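Local coordinates for BH2331 protein (Bacillus halodurans, PDB 1VL5) that is a putative methyltransferase that probably transfers methyl groups from S-adenosylmethionine to a substrate not yet identified, at residues Thr46-Pro57 with Val74-His84; Lys210-Lys218 with Ile230-Tyr238. All blocks are in the same frame, centred on the assembly; numbering follows the deposited sequence.

Contact 1. Residues Thr46-Pro57 with Val74-His84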
ATOM      1  N   THR A  46      -2.125  -8.103   5.326  1.00 28.78           N
ATOM      2  CA  THR A  46      -2.941  -7.389   6.240  1.00 27.28           C
ATOM      3  C   THR A  46      -2.125  -6.572   7.275  1.00 28.28           C
ATOM      4  O   THR A  46      -2.613  -5.531   7.776  1.00 29.33           O
ATOM      5  CB  THR A  46      -3.936  -8.375   6.914  1.00 27.78           C
ATOM      6  OG1 THR A  46      -4.891  -7.643   7.654  1.00 26.05           O
ATOM      7  CG2 THR A  46      -3.228  -9.268   7.805  1.00 27.28           C
ATOM      8  N   GLY A  47      -0.925  -7.034   7.620  1.00 28.61           N
ATOM      9  CA  GLY A  47      -0.012  -6.246   8.498  1.00 28.10           C
ATOM     10  C   GLY A  47      -0.652  -6.057   9.861  1.00 30.06           C
ATOM     11  O   GLY A  47      -0.992  -7.043  10.507  1.00 27.92           O
ATOM     12  N   GLY A  48      -0.869  -4.798  10.264  1.00 28.65           N
ATOM     13  CA  GLY A  48      -1.474  -4.499  11.571  1.00 31.10           C
ATOM     14  C   GLY A  48      -2.981  -4.750  11.610  1.00 30.18           C
ATOM     15  O   GLY A  48      -3.590  -4.693  12.689  1.00 29.07           O
ATOM     16  N   GLY A  49      -3.551  -5.061  10.435  1.00 29.39           N
ATOM     17  CA  GLY A  49      -4.951  -5.499  10.311  1.00 33.68           C
ATOM     18  C   GLY A  49      -5.970  -4.385  10.128  1.00 32.69           C
ATOM     19  O   GLY A  49      -7.176  -4.605  10.294  1.00 31.14           O
ATOM     20  N   HIS A  50      -5.514  -3.200   9.736  1.00 29.98           N
ATOM     21  CA  HIS A  50      -6.442  -2.050   9.750  1.00 31.71           C
ATOM     22  C   HIS A  50      -7.485  -2.098   8.665  1.00 28.36           C
ATOM     23  O   HIS A  50      -8.557  -1.551   8.844  1.00 26.06           O
ATOM     24  CB  HIS A  50      -5.691  -0.727   9.631  1.00 31.65           C
ATOM     25  CG  HIS A  50      -4.859  -0.402  10.827  1.00 41.03           C
ATOM     26  ND1 HIS A  50      -4.964  -1.091  12.014  1.00 46.28           N
ATOM     27  CD2 HIS A  50      -3.926   0.551  11.026  1.00 49.59           C
ATOM     28  CE1 HIS A  50      -4.115  -0.590  12.888  1.00 47.67           C
ATOM     29  NE2 HIS A  50      -3.480   0.413  12.317  1.00 50.55           N
ATOM     30  N   VAL A  51      -7.129  -2.615   7.491  1.00 25.71           N
ATOM     31  CA  VAL A  51      -8.122  -2.694   6.422  1.00 24.39           C
ATOM     32  C   VAL A  51      -9.214  -3.747   6.756  1.00 26.10           C
ATOM     33  O   VAL A  51     -10.411  -3.469   6.652  1.00 26.46           O
ATOM     34  CB  VAL A  51      -7.464  -2.892   5.036  1.00 25.16           C
ATOM     35  CG1 VAL A  51      -8.502  -3.002   3.912  1.00 27.54           C
ATOM     36  CG2 VAL A  51      -6.548  -1.727   4.715  1.00 29.00           C
ATOM     37  N   ALA A  52      -8.809  -4.957   7.109  1.00 23.43           N
ATOM     38  CA  ALA A  52      -9.748  -5.966   7.502  1.00 28.30           C
ATOM     39  C   ALA A  52     -10.634  -5.454   8.608  1.00 26.25           C
ATOM     40  O   ALA A  52     -11.840  -5.727   8.628  1.00 27.56           O
ATOM     41  CB  ALA A  52      -9.012  -7.261   7.999  1.00 29.27           C
ATOM     42  N   ASN A  53     -10.021  -4.754   9.568  1.00 26.61           N
ATOM     43  CA  ASN A  53     -10.755  -4.175  10.700  1.00 26.33           C
ATOM     44  C   ASN A  53     -11.877  -3.245  10.233  1.00 27.36           C
ATOM     45  O   ASN A  53     -13.002  -3.327  10.717  1.00 29.68           O
ATOM     46  CB  ASN A  53      -9.807  -3.329  11.534  1.00 26.58           C
ATOM     47  CG  ASN A  53     -10.446  -2.828  12.798  1.00 29.02           C
ATOM     48  OD1 ASN A  53     -10.693  -3.599  13.721  1.00 31.60           O
ATOM     49  ND2 ASN A  53     -10.672  -1.509  12.863  1.00 22.57           N
ATOM     50  N   ALA A  54     -11.522  -2.361   9.290  1.00 28.97           N
ATOM     51  CA  ALA A  54     -12.481  -1.405   8.742  1.00 29.03           C
ATOM     52  C   ALA A  54     -13.595  -2.056   7.927  1.00 29.13           C
ATOM     53  O   ALA A  54     -14.717  -1.610   8.000  1.00 29.99           O
ATOM     54  CB  ALA A  54     -11.744  -0.380   7.893  1.00 33.32           C
ATOM     55  N   PHE A  55     -13.288  -3.107   7.166  1.00 29.47           N
ATOM     56  CA  PHE A  55     -14.253  -3.722   6.241  1.00 29.30           C
ATOM     57  C   PHE A  55     -15.209  -4.664   6.970  1.00 29.31           C
ATOM     58  O   PHE A  55     -16.411  -4.789   6.610  1.00 25.03           O
ATOM     59  CB  PHE A  55     -13.524  -4.464   5.099  1.00 28.81           C
ATOM     60  CG  PHE A  55     -13.210  -3.590   3.891  1.00 32.52           C
ATOM     61  CD1 PHE A  55     -12.274  -2.597   3.959  1.00 42.42           C
ATOM     62  CD2 PHE A  55     -13.876  -3.768   2.708  1.00 32.47           C
ATOM     63  CE1 PHE A  55     -11.996  -1.788   2.869  1.00 42.43           C
ATOM     64  CE2 PHE A  55     -13.580  -3.001   1.616  1.00 35.71           C
ATOM     65  CZ  PHE A  55     -12.646  -1.992   1.700  1.00 25.87           C
ATOM     66  N   ALA A  56     -14.679  -5.289   8.017  1.00 28.31           N
ATOM     67  CA  ALA A  56     -15.377  -6.378   8.745  1.00 30.48           C
ATOM     68  C   ALA A  56     -16.844  -6.141   9.091  1.00 28.73           C
ATOM     69  O   ALA A  56     -17.688  -6.999   8.802  1.00 29.67           O
ATOM     70  CB  ALA A  56     -14.590  -6.791  10.011  1.00 29.28           C
ATOM     71  N   PRO A  57     -17.170  -4.997   9.710  1.00 32.25           N
ATOM     72  CA  PRO A  57     -18.579  -4.813  10.091  1.00 29.73           C
ATOM     73  C   PRO A  57     -19.549  -4.726   8.912  1.00 29.53           C
ATOM     74  O   PRO A  57     -20.721  -4.933   9.089  1.00 28.84           O
ATOM     75  CB  PRO A  57     -18.590  -3.469  10.816  1.00 32.35           C
ATOM     76  CG  PRO A  57     -17.264  -2.952  10.805  1.00 30.72           C
ATOM     77  CD  PRO A  57     -16.347  -3.816  10.030  1.00 31.04           C
ATOM     78  N   VAL A  74      -0.701 -10.351  15.552  1.00 32.54           N
ATOM     79  CA  VAL A  74      -0.811  -8.945  15.849  1.00 33.10           C
ATOM     80  C   VAL A  74      -2.063  -8.375  15.220  1.00 30.02           C
ATOM     81  O   VAL A  74      -2.766  -7.611  15.848  1.00 33.53           O
ATOM     82  CB  VAL A  74       0.441  -8.183  15.411  1.00 35.64           C
ATOM     83  CG1 VAL A  74       0.177  -6.662  15.331  1.00 37.16           C
ATOM     84  CG2 VAL A  74       1.592  -8.488  16.386  1.00 42.37           C
ATOM     85  N   ALA A  75      -2.357  -8.765  14.001  1.00 28.99           N
ATOM     86  CA  ALA A  75      -3.572  -8.329  13.354  1.00 30.02           C
ATOM     87  C   ALA A  75      -4.760  -8.780  14.158  1.00 29.96           C
ATOM     88  O   ALA A  75      -5.684  -8.022  14.356  1.00 32.32           O
ATOM     89  CB  ALA A  75      -3.654  -8.889  11.974  1.00 31.36           C
ATOM     90  N   ARG A  76      -4.747 -10.031  14.593  1.00 28.21           N
ATOM     91  CA  ARG A  76      -5.879 -10.589  15.338  1.00 24.81           C
ATOM     92  C   ARG A  76      -6.141  -9.856  16.640  1.00 28.57           C
ATOM     93  O   ARG A  76      -7.311  -9.672  17.029  1.00 27.79           O
ATOM     94  CB  ARG A  76      -5.609 -12.060  15.629  1.00 29.48           C
ATOM     95  CG  ARG A  76      -6.529 -12.653  16.647  1.00 23.26           C
ATOM     96  CD  ARG A  76      -6.399 -14.126  16.769  1.00 25.96           C
ATOM     97  NE  ARG A  76      -7.117 -14.611  17.958  1.00 27.24           N
ATOM     98  CZ  ARG A  76      -7.213 -15.900  18.287  1.00 33.64           C
ATOM     99  NH1 ARG A  76      -6.688 -16.840  17.523  1.00 35.91           N
ATOM    100  NH2 ARG A  76      -7.840 -16.270  19.375  1.00 28.58           N
ATOM    101  N   ALA A  77      -5.063  -9.493  17.344  1.00 26.80           N
ATOM    102  CA  ALA A  77      -5.192  -8.783  18.612  1.00 29.73           C
ATOM    103  C   ALA A  77      -5.909  -7.470  18.371  1.00 29.28           C
ATOM    104  O   ALA A  77      -6.805  -7.134  19.105  1.00 25.61           O
ATOM    105  CB  ALA A  77      -3.837  -8.547  19.288  1.00 29.22           C
ATOM    106  N   PHE A  78      -5.561  -6.777  17.307  1.00 28.19           N
ATOM    107  CA  PHE A  78      -6.200  -5.533  17.021  1.00 30.48           C
ATOM    108  C   PHE A  78      -7.676  -5.707  16.587  1.00 33.67           C
ATOM    109  O   PHE A  78      -8.607  -5.060  17.150  1.00 31.53           O
ATOM    110  CB  PHE A  78      -5.433  -4.820  15.934  1.00 31.36           C
ATOM    111  CG  PHE A  78      -6.095  -3.547  15.473  1.00 29.75           C
ATOM    112  CD1 PHE A  78      -6.130  -2.446  16.288  1.00 38.35           C
ATOM    113  CD2 PHE A  78      -6.614  -3.442  14.196  1.00 32.98           C
ATOM    114  CE1 PHE A  78      -6.708  -1.268  15.854  1.00 43.34           C
ATOM    115  CE2 PHE A  78      -7.186  -2.289  13.776  1.00 29.91           C
ATOM    116  CZ  PHE A  78      -7.219  -1.189  14.586  1.00 34.39           C
ATOM    117  N   ILE A  79      -7.891  -6.619  15.636  1.00 30.47           N
ATOM    118  CA  ILE A  79      -9.216  -6.825  15.051  1.00 28.61           C
ATOM    119  C   ILE A  79     -10.196  -7.392  16.094  1.00 32.84           C
ATOM    120  O   ILE A  79     -11.362  -6.890  16.239  1.00 30.02           O
ATOM    121  CB  ILE A  79      -9.093  -7.691  13.762  1.00 27.62           C
ATOM    122  CG1 ILE A  79      -8.345  -6.916  12.689  1.00 29.59           C
ATOM    123  CG2 ILE A  79     -10.495  -8.220  13.272  1.00 29.14           C
ATOM    124  CD1 ILE A  79      -7.790  -7.773  11.565  1.00 29.87           C
ATOM    125  N   GLU A  80      -9.741  -8.379  16.883  1.00 30.64           N
ATOM    126  CA  GLU A  80     -10.651  -8.976  17.853  1.00 31.45           C
ATOM    127  C   GLU A  80     -10.890  -8.017  19.028  1.00 32.97           C
ATOM    128  O   GLU A  80     -11.935  -8.088  19.707  1.00 30.77           O
ATOM    129  CB  GLU A  80     -10.188 -10.356  18.329  1.00 30.86           C
ATOM    130  CG  GLU A  80      -9.152 -10.343  19.417  1.00 39.08           C
ATOM    131  CD  GLU A  80      -8.621 -11.754  19.810  1.00 40.77           C
ATOM    132  OE1 GLU A  80      -9.191 -12.789  19.383  1.00 39.50           O
ATOM    133  OE2 GLU A  80      -7.621 -11.805  20.569  1.00 49.19           O
ATOM    134  N   GLY A  81      -9.909  -7.153  19.278  1.00 31.15           N
ATOM    135  CA  GLY A  81     -10.057  -6.056  20.167  1.00 32.37           C
ATOM    136  C   GLY A  81     -11.225  -5.118  19.849  1.00 32.63           C
ATOM    137  O   GLY A  81     -11.840  -4.563  20.774  1.00 32.78           O
ATOM    138  N   ASN A  82     -11.540  -4.954  18.566  1.00 33.32           N
ATOM    139  CA  ASN A  82     -12.707  -4.157  18.147  1.00 33.10           C
ATOM    140  C   ASN A  82     -13.960  -4.946  17.974  1.00 33.68           C
ATOM    141  O   ASN A  82     -14.985  -4.408  17.549  1.00 30.31           O
ATOM    142  CB  ASN A  82     -12.399  -3.390  16.873  1.00 33.56           C
ATOM    143  CG  ASN A  82     -11.342  -2.330  17.099  1.00 35.74           C
ATOM    144  OD1 ASN A  82     -11.346  -1.651  18.128  1.00 36.80           O
ATOM    145  ND2 ASN A  82     -10.411  -2.214  16.174  1.00 34.37           N
ATOM    146  N   GLY A  83     -13.917  -6.207  18.381  1.00 30.87           N
ATOM    147  CA  GLY A  83     -15.119  -7.027  18.409  1.00 31.70           C
ATOM    148  C   GLY A  83     -15.505  -7.627  17.080  1.00 30.62           C
ATOM    149  O   GLY A  83     -16.645  -7.993  16.902  1.00 32.69           O
ATOM    150  N   HIS A  84     -14.587  -7.725  16.117  1.00 34.71           N
ATOM    151  CA  HIS A  84     -14.948  -8.341  14.826  1.00 34.46           C
ATOM    152  C   HIS A  84     -14.680  -9.866  14.868  1.00 36.82           C
ATOM    153  O   HIS A  84     -13.552 -10.275  15.091  1.00 34.16           O
ATOM    154  CB  HIS A  84     -14.200  -7.700  13.682  1.00 33.87           C
ATOM    155  CG  HIS A  84     -14.235  -6.206  13.712  1.00 29.57           C
ATOM    156  ND1 HIS A  84     -15.408  -5.493  13.694  1.00 29.78           N
ATOM    157  CD2 HIS A  84     -13.249  -5.299  13.872  1.00 32.04           C
ATOM    158  CE1 HIS A  84     -15.132  -4.201  13.725  1.00 34.26           C
ATOM    159  NE2 HIS A  84     -13.827  -4.057  13.833  1.00 31.14           N
TER

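Contact 2. Residues Lys210-Lys218 with Ile230-Tyr238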
ATOM      1  N   LYS A 210      20.083   8.880  10.075  1.00 29.14           N
ATOM      2  CA  LYS A 210      19.178   9.996   9.817  1.00 28.40           C
ATOM      3  C   LYS A 210      19.987  11.197   9.355  1.00 28.60           C
ATOM      4  O   LYS A 210      19.553  11.933   8.476  1.00 30.21           O
ATOM      5  CB  LYS A 210      18.293  10.351  11.040  1.00 25.07           C
ATOM      6  CG  LYS A 210      17.323   9.219  11.468  1.00 28.31           C
ATOM      7  CD  LYS A 210      16.354   9.630  12.659  1.00 25.79           C
ATOM      8  CE  LYS A 210      17.094   9.909  13.895  1.00 28.46           C
ATOM      9  NZ  LYS A 210      16.168  10.133  15.056  1.00 31.03           N
ATOM     10  N   GLN A 211      21.166  11.390   9.930  1.00 28.37           N
ATOM     11  CA  GLN A 211      22.008  12.507   9.522  1.00 28.35           C
ATOM     12  C   GLN A 211      22.494  12.303   8.079  1.00 29.41           C
ATOM     13  O   GLN A 211      22.598  13.241   7.274  1.00 29.05           O
ATOM     14  CB  GLN A 211      23.244  12.590  10.432  1.00 30.78           C
ATOM     15  CG  GLN A 211      24.129  13.802  10.149  1.00 28.16           C
ATOM     16  CD  GLN A 211      23.377  15.074  10.486  1.00 37.83           C
ATOM     17  OE1 GLN A 211      22.998  15.282  11.642  1.00 36.69           O
ATOM     18  NE2 GLN A 211      23.149  15.924   9.494  1.00 43.28           N
ATOM     19  N   GLU A 212      22.840  11.058   7.772  1.00 29.78           N
ATOM     20  CA  GLU A 212      23.389  10.734   6.466  1.00 30.25           C
ATOM     21  C   GLU A 212      22.299  10.979   5.412  1.00 29.02           C
ATOM     22  O   GLU A 212      22.534  11.587   4.385  1.00 29.18           O
ATOM     23  CB  GLU A 212      23.820   9.267   6.437  1.00 31.31           C
ATOM     24  CG  GLU A 212      24.373   8.871   5.089  1.00 36.01           C
ATOM     25  CD  GLU A 212      24.579   7.381   4.968  1.00 34.64           C
ATOM     26  OE1 GLU A 212      23.585   6.650   5.133  1.00 29.93           O
ATOM     27  OE2 GLU A 212      25.722   6.950   4.728  1.00 32.82           O
ATOM     28  N   LEU A 213      21.102  10.515   5.700  1.00 26.31           N
ATOM     29  CA  LEU A 213      20.014  10.619   4.731  1.00 27.17           C
ATOM     30  C   LEU A 213      19.605  12.096   4.526  1.00 29.09           C
ATOM     31  O   LEU A 213      19.387  12.545   3.410  1.00 29.97           O
ATOM     32  CB  LEU A 213      18.835   9.778   5.197  1.00 27.17           C
ATOM     33  CG  LEU A 213      17.558   9.814   4.347  1.00 29.25           C
ATOM     34  CD1 LEU A 213      17.851   9.542   2.870  1.00 28.89           C
ATOM     35  CD2 LEU A 213      16.584   8.775   4.874  1.00 26.39           C
ATOM     36  N   SER A 214      19.519  12.852   5.610  1.00 30.94           N
ATOM     37  CA  SER A 214      19.227  14.290   5.517  1.00 28.84           C
ATOM     38  C   SER A 214      20.325  15.017   4.673  1.00 29.45           C
ATOM     39  O   SER A 214      20.031  15.782   3.772  1.00 28.00           O
ATOM     40  CB  SER A 214      19.112  14.857   6.922  1.00 29.36           C
ATOM     41  OG  SER A 214      19.033  16.265   6.920  1.00 26.94           O
ATOM     42  N   ASP A 215      21.576  14.737   4.988  1.00 29.46           N
ATOM     43  CA  ASP A 215      22.715  15.297   4.265  1.00 30.34           C
ATOM     44  C   ASP A 215      22.616  14.979   2.780  1.00 31.88           C
ATOM     45  O   ASP A 215      22.798  15.879   1.935  1.00 29.72           O
ATOM     46  CB  ASP A 215      24.052  14.762   4.833  1.00 30.16           C
ATOM     47  CG  ASP A 215      24.443  15.411   6.132  1.00 34.91           C
ATOM     48  OD1 ASP A 215      23.861  16.472   6.458  1.00 37.29           O
ATOM     49  OD2 ASP A 215      25.345  14.863   6.833  1.00 34.51           O
ATOM     50  N   PHE A 216      22.260  13.730   2.455  1.00 30.81           N
ATOM     51  CA  PHE A 216      22.095  13.334   1.054  1.00 31.86           C
ATOM     52  C   PHE A 216      20.955  14.108   0.323  1.00 32.77           C
ATOM     53  O   PHE A 216      21.073  14.549  -0.841  1.00 30.72           O
ATOM     54  CB  PHE A 216      21.840  11.803   0.987  1.00 31.76           C
ATOM     55  CG  PHE A 216      21.369  11.312  -0.372  1.00 37.09           C
ATOM     56  CD1 PHE A 216      22.285  10.999  -1.368  1.00 41.20           C
ATOM     57  CD2 PHE A 216      20.011  11.190  -0.658  1.00 34.58           C
ATOM     58  CE1 PHE A 216      21.844  10.574  -2.649  1.00 33.72           C
ATOM     59  CE2 PHE A 216      19.576  10.761  -1.903  1.00 36.76           C
ATOM     60  CZ  PHE A 216      20.508  10.446  -2.900  1.00 31.80           C
ATOM     61  N   ILE A 217      19.810  14.198   0.985  1.00 30.97           N
ATOM     62  CA  ILE A 217      18.705  14.970   0.443  1.00 29.15           C
ATOM     63  C   ILE A 217      19.031  16.485   0.328  1.00 31.56           C
ATOM     64  O   ILE A 217      18.705  17.134  -0.698  1.00 33.41           O
ATOM     65  CB  ILE A 217      17.463  14.786   1.305  1.00 26.77           C
ATOM     66  CG1 ILE A 217      17.013  13.324   1.278  1.00 28.69           C
ATOM     67  CG2 ILE A 217      16.363  15.732   0.906  1.00 28.34           C
ATOM     68  CD1 ILE A 217      15.976  13.032   2.385  1.00 31.40           C
ATOM     69  N   LYS A 218      19.658  17.049   1.363  1.00 31.53           N
ATOM     70  CA  LYS A 218      19.860  18.497   1.424  1.00 34.71           C
ATOM     71  C   LYS A 218      20.752  19.011   0.262  1.00 33.64           C
ATOM     72  O   LYS A 218      20.639  20.181  -0.168  1.00 30.82           O
ATOM     73  CB  LYS A 218      20.463  18.890   2.778  1.00 33.98           C
ATOM     74  CG  LYS A 218      21.294  20.221   2.749  1.00 47.82           C
ATOM     75  CD  LYS A 218      21.826  20.686   4.110  1.00 43.11           C
ATOM     76  CE  LYS A 218      23.364  21.136   4.009  1.00 56.94           C
ATOM     77  NZ  LYS A 218      23.797  22.272   3.032  1.00 39.32           N
ATOM     78  N   ILE A 230      10.651  20.128  -0.319  1.00 25.90           N
ATOM     79  CA  ILE A 230      11.592  19.847   0.772  1.00 27.73           C
ATOM     80  C   ILE A 230      11.729  21.110   1.639  1.00 29.17           C
ATOM     81  O   ILE A 230      11.958  22.202   1.108  1.00 27.77           O
ATOM     82  CB  ILE A 230      12.940  19.371   0.200  1.00 30.07           C
ATOM     83  CG1 ILE A 230      12.754  18.044  -0.543  1.00 33.15           C
ATOM     84  CG2 ILE A 230      13.975  19.184   1.274  1.00 31.66           C
ATOM     85  CD1 ILE A 230      13.942  17.612  -1.370  1.00 30.80           C
ATOM     86  N   VAL A 231      11.555  20.951   2.954  1.00 28.21           N
ATOM     87  CA  VAL A 231      11.849  22.010   3.941  1.00 26.50           C
ATOM     88  C   VAL A 231      13.093  21.598   4.711  1.00 28.48           C
ATOM     89  O   VAL A 231      13.127  20.494   5.228  1.00 28.31           O
ATOM     90  CB  VAL A 231      10.675  22.233   4.939  1.00 25.19           C
ATOM     91  CG1 VAL A 231      10.994  23.301   5.978  1.00 25.96           C
ATOM     92  CG2 VAL A 231       9.391  22.570   4.188  1.00 28.99           C
ATOM     93  N   VAL A 232      14.124  22.445   4.689  1.00 27.96           N
ATOM     94  CA  VAL A 232      15.329  22.306   5.545  1.00 25.47           C
ATOM     95  C   VAL A 232      15.274  23.367   6.655  1.00 28.13           C
ATOM     96  O   VAL A 232      15.076  24.582   6.395  1.00 27.41           O
ATOM     97  CB  VAL A 232      16.612  22.466   4.708  1.00 29.01           C
ATOM     98  CG1 VAL A 232      17.872  22.600   5.609  1.00 28.89           C
ATOM     99  CG2 VAL A 232      16.771  21.315   3.760  1.00 27.38           C
ATOM    100  N   GLU A 233      15.369  22.916   7.906  1.00 30.81           N
ATOM    101  CA  GLU A 233      15.514  23.823   9.064  1.00 31.70           C
ATOM    102  C   GLU A 233      16.850  23.573   9.766  1.00 32.71           C
ATOM    103  O   GLU A 233      17.167  22.424  10.177  1.00 26.83           O
ATOM    104  CB  GLU A 233      14.409  23.674  10.116  1.00 31.65           C
ATOM    105  CG  GLU A 233      13.081  24.084   9.647  1.00 42.25           C
ATOM    106  CD  GLU A 233      12.015  23.952  10.735  1.00 40.33           C
ATOM    107  OE1 GLU A 233      12.397  23.610  11.900  1.00 46.51           O
ATOM    108  OE2 GLU A 233      10.815  24.173  10.377  1.00 47.42           O
ATOM    109  N   ASP A 234      17.630  24.660   9.834  1.00 31.53           N
ATOM    110  CA  ASP A 234      18.911  24.692  10.468  1.00 31.64           C
ATOM    111  C   ASP A 234      19.844  23.610   9.922  1.00 31.61           C
ATOM    112  O   ASP A 234      20.648  23.054  10.628  1.00 31.83           O
ATOM    113  CB  ASP A 234      18.730  24.557  11.980  1.00 32.22           C
ATOM    114  CG  ASP A 234      17.755  25.607  12.579  1.00 36.48           C
ATOM    115  OD1 ASP A 234      17.207  26.509  11.877  1.00 39.31           O
ATOM    116  OD2 ASP A 234      17.510  25.480  13.788  1.00 47.96           O
ATOM    117  N   GLY A 235      19.743  23.326   8.631  1.00 33.40           N
ATOM    118  CA  GLY A 235      20.639  22.372   8.016  1.00 32.47           C
ATOM    119  C   GLY A 235      20.159  20.926   8.028  1.00 31.29           C
ATOM    120  O   GLY A 235      20.849  20.042   7.510  1.00 35.77           O
ATOM    121  N   ARG A 236      18.971  20.686   8.563  1.00 22.72           N
ATOM    122  CA  ARG A 236      18.411  19.344   8.555  1.00 23.76           C
ATOM    123  C   ARG A 236      17.102  19.324   7.810  1.00 21.90           C
ATOM    124  O   ARG A 236      16.317  20.281   7.907  1.00 23.01           O
ATOM    125  CB  ARG A 236      18.229  18.938   9.985  1.00 26.66           C
ATOM    126  CG  ARG A 236      18.036  17.506  10.157  1.00 37.55           C
ATOM    127  CD  ARG A 236      18.012  17.226  11.637  1.00 43.70           C
ATOM    128  NE  ARG A 236      17.759  15.819  11.873  1.00 47.04           N
ATOM    129  CZ  ARG A 236      18.699  14.885  11.953  1.00 44.02           C
ATOM    130  NH1 ARG A 236      19.979  15.198  11.804  1.00 44.50           N
ATOM    131  NH2 ARG A 236      18.341  13.623  12.178  1.00 39.94           N
ATOM    132  N   VAL A 237      16.850  18.254   7.068  1.00 23.85           N
ATOM    133  CA  VAL A 237      15.552  18.075   6.412  1.00 24.91           C
ATOM    134  C   VAL A 237      14.474  17.956   7.487  1.00 24.91           C
ATOM    135  O   VAL A 237      14.578  17.090   8.336  1.00 23.26           O
ATOM    136  CB  VAL A 237      15.510  16.832   5.540  1.00 25.88           C
ATOM    137  CG1 VAL A 237      14.112  16.629   4.949  1.00 20.78           C
ATOM    138  CG2 VAL A 237      16.546  16.907   4.438  1.00 22.40           C
ATOM    139  N   TYR A 238      13.446  18.823   7.410  1.00 23.76           N
ATOM    140  CA  TYR A 238      12.341  18.863   8.348  1.00 23.66           C
ATOM    141  C   TYR A 238      11.145  18.089   7.806  1.00 25.58           C
ATOM    142  O   TYR A 238      10.588  17.261   8.525  1.00 21.66           O
ATOM    143  CB  TYR A 238      11.967  20.320   8.717  1.00 25.74           C
ATOM    144  CG  TYR A 238      10.711  20.335   9.525  1.00 28.04           C
ATOM    145  CD1 TYR A 238      10.734  20.014  10.865  1.00 29.15           C
ATOM    146  CD2 TYR A 238       9.490  20.604   8.945  1.00 28.11           C
ATOM    147  CE1 TYR A 238       9.568  19.944  11.604  1.00 28.90           C
ATOM    148  CE2 TYR A 238       8.309  20.561   9.698  1.00 29.67           C
ATOM    149  CZ  TYR A 238       8.362  20.214  11.019  1.00 35.70           C
ATOM    150  OH  TYR A 238       7.211  20.128  11.788  1.00 36.46           O
TER
HETATM  151  O   HOH W   1      21.405  17.402   6.957  1.00 24.78           O

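Contact 1. Residues Thr46-Pro57 with Val74-His84
Asn53 and Asn82 make the polar link between helix 50-55 and the turn that follows helix 69-81: Asn82 ND2 donates to Asn53 OD1 over 2.8 Å, nearly straight at 170°. Asn53 OD1 lies close to the amide plane of Asn82, while the donor is tilted 31° from the Asn53 carbonyl plane. A chi1 of -173° turns the Asn53 amide away from its own backbone N and across to Phe78, Asn82 and His84; OD1 also lies in the ring plane of His84, at its edge.

Aromatic contacts flank this bond. The Phe78 ring has Asn82 ND2 over one face and His50 CE1 over the opposite one, both toward the rim; the His50 and Phe78 rings meet obliquely. His84 receives a CH-pi contact from Ala56, whose CB sits over the ring face 4.2 Å from its centroid, while Pro57 CG packs against CE1 of the same imidazole.

At the glycine-rich loop the helices meet through small residues and backbone. Ala75 CB lies 4.0 Å from Gly49 CA, and Ile79 CD1 comes up against Gly49 O, at 3.5 Å, and makes an apolar contact with Ala52 CB at 3.8 Å.

Gly47, Gly49 and Ala52 fit the GxGxxA pattern of Rossmann-type folds, consistent with the loop that binds S-adenosylmethionine in related methyltransferases. Asp43, on strand 40-44, accepts from Thr46 OG1 and Ala52 N, and Asp66 from Gly47 N. The two helices run nearly parallel, with Ala52 resting on strand 61-66 and Ile79 on strand 87-91.

Contact 2. Residues Lys210-Lys218 with Ile230-Tyr238
Ser214 OG accepts the backbone N-H of Val237 over 3.0 Å, almost straight at 173°, and so fixes helix 207-218 across a beta hairpin whose strands 231-233 and 236-250 are joined by a type I' turn from Glu233 to Arg236. Residues 210-218 and 236-238 cross at 87°. Beside this bond Val237 CG2 packs on Ile217 CG2 at 3.7 Å, and Ile230 CD1 meets the same Ile217 methyl, an apolar patch beside the Ser214 hydroxyl.

Arg236 runs extended from CG to NE, which carries its guanidinium along the helix to Lys210 and Gln211. NH2 lies 3.5 Å from Lys210 CB, and Gln211 OE1 is 3.0 Å from Arg236 NH1, near the guanidinium plane. Glu197 forms salt bridges with both Arg236 NE and Lys210 NZ, and the lysine has a second partner in Asp201; these carboxylates would offset the two neighbouring positive charges. Phe196, at the start of helix 196-202, touches Ser214 and Val237.

Gln211 NE2 in turn donates to Asp215 OD1, one helical turn on. A water bridges helix and turn: it accepts from Ser214 OG at 2.6 Å and donates to Asp215 OD1 and to Gly235 O, the latter at 2.8 Å.

Read from the N terminus, the chain closes contact 1 first: it leaves the glycine-rich loop and helix 50-55, runs back through strand 61-66 and then enters helix 69-81, nearly parallel to the first helix, so the contact pairs successive helices packed on the Rossmann-like sheet. Contact 2 opens much later, where helix 207-218 is followed by helix 222-227 and the chain turns back through the 231-238 hairpin. The two are in series, neither nested nor crossed, with centres about 36 Å apart and nearest atoms about 22 Å apart. Strand 236-250, which starts in contact 2, pairs antiparallel with strand 134-142, joining the outlying hairpin to the sheet that carries contact 1.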